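Local atomic coordinates of pseudoazurin (Methylobacterium extorquens, PDB entry 1PMY), a protein that binds one copper ion and probably carries electrons between partner proteins in the periplasm, as other blue copper proteins do. Residues K6-G11 and V17-L22. Numbering follows the deposited sequence.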
loop_
_atom_site.group_PDB
_atom_site.type_symbol
_atom_site.label_atom_id
_atom_site.label_comp_id
_atom_site.label_asym_id
_atom_site.label_seq_id
_atom_site.Cartn_x
_atom_site.Cartn_y
_atom_site.Cartn_z
ATOM N N LYS A 6 8.798 -2.983 -5.213
ATOM C CA LYS A 6 9.925 -3.460 -4.442
ATOM C C LYS A 6 9.763 -3.135 -2.926
ATOM O O LYS A 6 9.370 -2.025 -2.586
ATOM C CB LYS A 6 11.254 -2.843 -4.822
ATOM C CG LYS A 6 11.659 -2.554 -6.212
ATOM C CD LYS A 6 11.388 -3.394 -7.392
ATOM C CE LYS A 6 9.967 -3.504 -7.920
ATOM N NZ LYS A 6 9.519 -2.130 -8.454
ATOM N N MET A 7 10.146 -4.089 -2.110
ATOM C CA MET A 7 10.173 -3.938 -0.617
ATOM C C MET A 7 11.639 -3.674 -0.232
ATOM O O MET A 7 12.486 -4.586 -0.375
ATOM C CB MET A 7 9.580 -5.232 -0.032
ATOM C CG MET A 7 8.127 -5.269 -0.545
ATOM S SD MET A 7 7.251 -6.661 0.278
ATOM C CE MET A 7 8.247 -7.979 -0.401
ATOM N N LEU A 8 11.895 -2.460 0.166
ATOM C CA LEU A 8 13.282 -2.004 0.427
ATOM C C LEU A 8 13.570 -1.484 1.841
ATOM O O LEU A 8 12.784 -0.857 2.481
ATOM C CB LEU A 8 13.598 -0.827 -0.525
ATOM C CG LEU A 8 13.509 -1.052 -2.012
ATOM C CD1 LEU A 8 13.299 0.249 -2.777
ATOM C CD2 LEU A 8 14.605 -1.887 -2.550
ATOM N N ASN A 9 14.796 -1.836 2.224
ATOM C CA ASN A 9 15.367 -1.291 3.483
ATOM C C ASN A 9 15.640 0.221 3.297
ATOM O O ASN A 9 15.471 1.005 4.285
ATOM C CB ASN A 9 16.639 -2.029 3.854
ATOM C CG ASN A 9 16.449 -3.428 4.305
ATOM O OD1 ASN A 9 15.285 -3.919 4.534
ATOM N ND2 ASN A 9 17.547 -4.125 4.570
ATOM N N SER A 10 16.145 0.590 2.147
ATOM C CA SER A 10 16.512 1.988 1.819
ATOM C C SER A 10 16.113 2.322 0.406
ATOM O O SER A 10 16.400 1.567 -0.535
ATOM C CB SER A 10 17.985 2.222 2.165
ATOM O OG SER A 10 18.282 3.627 2.220
ATOM N N GLY A 11 15.363 3.390 0.199
ATOM C CA GLY A 11 14.880 3.790 -1.144
ATOM C C GLY A 11 14.328 5.204 -1.112
ATOM O O GLY A 11 14.672 5.937 -0.155
ATOM N N VAL A 17 10.824 1.377 2.904
ATOM C CA VAL A 17 9.923 1.875 1.908
ATOM C C VAL A 17 9.517 0.842 0.791
ATOM O O VAL A 17 10.192 -0.162 0.572
ATOM C CB VAL A 17 10.503 3.129 1.196
ATOM C CG1 VAL A 17 10.973 4.207 2.182
ATOM C CG2 VAL A 17 11.676 2.738 0.315
ATOM N N PHE A 18 8.363 1.147 0.232
ATOM C CA PHE A 18 7.826 0.442 -0.906
ATOM C C PHE A 18 8.226 1.395 -2.062
ATOM O O PHE A 18 8.088 2.611 -1.875
ATOM C CB PHE A 18 6.320 0.201 -0.892
ATOM C CG PHE A 18 5.840 -0.853 0.050
ATOM C CD1 PHE A 18 5.869 -2.225 -0.211
ATOM C CD2 PHE A 18 5.184 -0.404 1.211
ATOM C CE1 PHE A 18 5.322 -3.135 0.720
ATOM C CE2 PHE A 18 4.682 -1.317 2.148
ATOM C CZ PHE A 18 4.773 -2.666 1.951
ATOM N N ASP A 19 8.583 0.780 -3.181
ATOM C CA ASP A 19 8.916 1.735 -4.333
ATOM C C ASP A 19 8.289 1.119 -5.585
ATOM O O ASP A 19 8.809 0.041 -5.981
ATOM C CB ASP A 19 10.448 1.834 -4.448
ATOM C CG ASP A 19 10.859 2.766 -5.604
ATOM O OD1 ASP A 19 10.007 3.540 -6.090
ATOM O OD2 ASP A 19 12.049 2.774 -5.969
ATOM N N PRO A 20 7.319 1.759 -6.165
ATOM C CA PRO A 20 6.704 2.987 -5.781
ATOM C C PRO A 20 5.733 2.826 -4.552
ATOM O O PRO A 20 5.334 1.715 -4.373
ATOM C CB PRO A 20 5.911 3.396 -7.012
ATOM C CG PRO A 20 5.479 2.106 -7.614
ATOM C CD PRO A 20 6.749 1.225 -7.434
ATOM N N ALA A 21 5.580 3.971 -3.900
ATOM C CA ALA A 21 4.707 3.974 -2.692
ATOM C C ALA A 21 3.280 4.304 -3.085
ATOM O O ALA A 21 2.291 4.041 -2.294
ATOM C CB ALA A 21 5.315 4.974 -1.709
ATOM N N LEU A 22 3.063 4.823 -4.276
ATOM C CA LEU A 22 1.763 5.167 -4.860
ATOM C C LEU A 22 1.612 4.483 -6.238
ATOM O O LEU A 22 2.469 4.658 -7.108
ATOM C CB LEU A 22 1.562 6.690 -4.819
ATOM C CG LEU A 22 0.295 7.116 -5.613
ATOM C CD1 LEU A 22 -0.952 6.687 -4.936
ATOM C CD2 LEU A 22 0.378 8.596 -5.882
#
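Lys6 and Asp19 form one hydrogen-bonded antiparallel pair and Leu8 and Val17 the next, two rings of backbone bonds with Met7 and Phe18 between them. Asp19 N reaches Lys6 O at 3.0 Å, and the return bond from Lys6 N to Asp19 O is nearly straight at its hydrogen (168°). Leu8 N meets Val17 O at 2.9 Å, and Val17 N closes the second ring on Leu8 O at 3.0 Å. Lys6 O also receives a CA-H...O contact from Phe18 CA.

The Lys6 side chain is kinked along its length, curling its amine back so that Lys6 NZ makes a weak hydrogen bond of 3.4 Å with Asp19 O; its stronger partner is Ala4 O. The Asp19 carboxylate stays well away from that amine, so no salt bridge forms.

On the face bearing Met7 and Phe18, the two side chains run side by side in the same direction. Met7 CG touches Phe18 CE1 at 3.7 Å, approaching the ring obliquely, and Met7 SD lies 5.3 Å from the centroid of the Phe18 ring in a Met-aromatic contact.

The other face carries Lys6, Leu8, Val17 and Asp19. Leu8 CD1 slants across to Asp19 CB, 3.7 Å away, while Val17 CG2 lies against Gly11 CA, also at 3.7 Å, just past the corner the chain turns at Asn9 and Ser10. Arg114 of helix 109-120 also touches the Val17 side chain.

This is the beta hairpin of strands 2-8 and 17-25 in a cupredoxin fold. Its Met7-Phe18 face backs the copper site: Met7 packs near the ligand His40, Phe18 near the ligand Met86, and Asn9 OD1 makes a weak hydrogen bond with His40 NE2, a second-shell contact consistent with orienting that imidazole.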